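Local coordinates for protein Orf11 (Staphylococcus phage P68, PDB 6O43) that is a potential phage lysin that may break down the staphylococcal cell wall, at residues P110-A115 / A157-L162. Residues are numbered along the deposited sequence; the frame is centred on the assembly and turned at random.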
loop_
_atom_site.group_PDB
_atom_site.type_symbol
_atom_site.label_atom_id
_atom_site.label_comp_id
_atom_site.label_asym_id
_atom_site.label_seq_id
_atom_site.Cartn_x
_atom_site.Cartn_y
_atom_site.Cartn_z
ATOM N N PRO A 110 7.684 11.141 -8.850
ATOM C CA PRO A 110 6.725 10.251 -9.511
ATOM C C PRO A 110 7.246 9.776 -10.859
ATOM O O PRO A 110 8.080 10.418 -11.502
ATOM C CB PRO A 110 5.471 11.123 -9.668
ATOM C CG PRO A 110 5.612 12.195 -8.612
ATOM C CD PRO A 110 7.104 12.468 -8.576
ATOM N N SER A 111 6.739 8.616 -11.273
ATOM C CA SER A 111 7.118 7.965 -12.523
ATOM C C SER A 111 5.892 7.939 -13.427
ATOM O O SER A 111 4.957 7.169 -13.188
ATOM C CB SER A 111 7.647 6.557 -12.258
ATOM O OG SER A 111 7.654 5.789 -13.442
ATOM N N TRP A 112 5.892 8.779 -14.460
ATOM C CA TRP A 112 4.678 9.023 -15.226
ATOM C C TRP A 112 4.503 8.090 -16.419
ATOM O O TRP A 112 3.414 8.065 -17.003
ATOM C CB TRP A 112 4.642 10.481 -15.690
ATOM C CG TRP A 112 4.597 11.435 -14.542
ATOM C CD1 TRP A 112 5.620 12.203 -14.073
ATOM C CD2 TRP A 112 3.475 11.694 -13.692
ATOM N NE1 TRP A 112 5.197 12.940 -12.988
ATOM C CE2 TRP A 112 3.884 12.645 -12.737
ATOM C CE3 TRP A 112 2.159 11.223 -13.653
ATOM C CZ2 TRP A 112 3.025 13.131 -11.751
ATOM C CZ3 TRP A 112 1.307 11.706 -12.672
ATOM C CH2 TRP A 112 1.745 12.651 -11.737
ATOM N N TYR A 113 5.522 7.313 -16.787
ATOM C CA TYR A 113 5.382 6.364 -17.880
ATOM C C TYR A 113 6.066 5.053 -17.524
ATOM O O TYR A 113 7.011 5.019 -16.734
ATOM C CB TYR A 113 5.950 6.917 -19.201
ATOM C CG TYR A 113 7.454 7.072 -19.233
ATOM C CD1 TYR A 113 8.064 8.229 -18.767
ATOM C CD2 TYR A 113 8.262 6.067 -19.743
ATOM C CE1 TYR A 113 9.438 8.378 -18.799
ATOM C CE2 TYR A 113 9.638 6.206 -19.784
ATOM C CZ TYR A 113 10.221 7.364 -19.309
ATOM O OH TYR A 113 11.587 7.509 -19.345
ATOM N N ASP A 114 5.571 3.973 -18.124
ATOM C CA ASP A 114 6.080 2.627 -17.880
ATOM C C ASP A 114 7.390 2.446 -18.641
ATOM O O ASP A 114 7.391 2.303 -19.869
ATOM C CB ASP A 114 5.037 1.594 -18.304
ATOM C CG ASP A 114 5.522 0.162 -18.152
ATOM O OD1 ASP A 114 6.670 -0.050 -17.706
ATOM O OD2 ASP A 114 4.741 -0.759 -18.478
ATOM N N ALA A 115 8.506 2.438 -17.909
ATOM C CA ALA A 115 9.819 2.313 -18.531
ATOM C C ALA A 115 9.964 1.047 -19.364
ATOM O O ALA A 115 10.907 0.956 -20.157
ATOM C CB ALA A 115 10.913 2.356 -17.461
ATOM N N ALA A 157 -1.954 5.475 -9.946
ATOM C CA ALA A 157 -2.976 5.240 -8.931
ATOM C C ALA A 157 -3.118 6.437 -8.001
ATOM O O ALA A 157 -4.231 6.787 -7.593
ATOM C CB ALA A 157 -2.651 3.980 -8.127
ATOM N N ALA A 158 -2.003 7.082 -7.659
ATOM C CA ALA A 158 -2.049 8.194 -6.715
ATOM C C ALA A 158 -2.480 9.498 -7.379
ATOM O O ALA A 158 -3.216 10.289 -6.777
ATOM C CB ALA A 158 -0.681 8.373 -6.052
ATOM N N TYR A 159 -2.044 9.735 -8.621
ATOM C CA TYR A 159 -2.125 11.057 -9.231
ATOM C C TYR A 159 -2.855 11.117 -10.568
ATOM O O TYR A 159 -3.156 12.226 -11.028
ATOM C CB TYR A 159 -0.713 11.626 -9.435
ATOM C CG TYR A 159 0.006 11.993 -8.157
ATOM C CD1 TYR A 159 -0.629 12.738 -7.166
ATOM C CD2 TYR A 159 1.320 11.598 -7.943
ATOM C CE1 TYR A 159 0.034 13.083 -5.997
ATOM C CE2 TYR A 159 1.988 11.937 -6.784
ATOM C CZ TYR A 159 1.344 12.678 -5.817
ATOM O OH TYR A 159 2.013 13.013 -4.661
ATOM N N TYR A 160 -3.128 9.989 -11.215
ATOM C CA TYR A 160 -3.812 10.002 -12.504
ATOM C C TYR A 160 -4.439 8.635 -12.746
ATOM O O TYR A 160 -3.970 7.875 -13.605
ATOM C CB TYR A 160 -2.844 10.373 -13.631
ATOM C CG TYR A 160 -3.518 10.635 -14.965
ATOM C CD1 TYR A 160 -4.332 11.746 -15.149
ATOM C CD2 TYR A 160 -3.330 9.777 -16.043
ATOM C CE1 TYR A 160 -4.944 11.992 -16.367
ATOM C CE2 TYR A 160 -3.939 10.015 -17.261
ATOM C CZ TYR A 160 -4.743 11.122 -17.415
ATOM O OH TYR A 160 -5.350 11.360 -18.623
ATOM N N PRO A 161 -5.491 8.290 -11.997
ATOM C CA PRO A 161 -6.030 6.922 -12.055
ATOM C C PRO A 161 -6.483 6.484 -13.437
ATOM O O PRO A 161 -6.547 5.275 -13.687
ATOM C CB PRO A 161 -7.204 6.970 -11.066
ATOM C CG PRO A 161 -6.837 8.058 -10.103
ATOM C CD PRO A 161 -6.138 9.096 -10.945
ATOM N N LEU A 162 -6.806 7.413 -14.342
ATOM C CA LEU A 162 -7.090 7.018 -15.719
ATOM C C LEU A 162 -5.947 6.208 -16.313
ATOM O O LEU A 162 -6.180 5.299 -17.117
ATOM C CB LEU A 162 -7.355 8.248 -16.591
ATOM C CG LEU A 162 -8.712 8.945 -16.484
ATOM C CD1 LEU A 162 -8.787 10.076 -17.499
ATOM C CD2 LEU A 162 -9.846 7.956 -16.697
#
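Trp112 overlaps Tyr159 with the far end of its six-membered ring. Its CH2 lies 3.5 Å from Tyr159 CB, and its CZ3 is 3.8 Å from the same Tyr159 CB. The indole meets the CB of Tyr159 and the near part of its phenol obliquely; Trp112 CH2 is 4.0 Å from Tyr159 CG. The first torsion of Trp112 sets CG beside the backbone N (chi1 -63°), and the benzo end of the indole reaches across to residues 157-162. Tyr160 adds a lighter touch: its CB sits at the indole edge, near the ring plane, 4.5 Å from Trp112 CZ3. Its phenol then leads away from the contact.

The contact joins two parts of an all-helical fold. Residues 110-115 belong to the loop between helix 89-104 and helix 124-136. Tyr159 closes helix 152-159, and Tyr160 is the first residue to leave helical geometry. No hydrogen bond links the two segments here, so the contact is apolar packing. Nearby, the backbone O of Trp112 accepts a hydrogen bond from Trp156 NE1 of helix 152-159.

Pro110 packs on Trp112 and Tyr159. Its CG is 4.1 Å from Tyr159 CE2, at an oblique angle to the phenol. Its CB rests over one face of the Trp112 indole, 3.4 Å above the plane and toward the rim. The polar ends of both rings are held by helix 124-136: Trp112 NE1 is hydrogen-bonded to Asn131 OD1, and Tyr159 OH to Asp133 OD2.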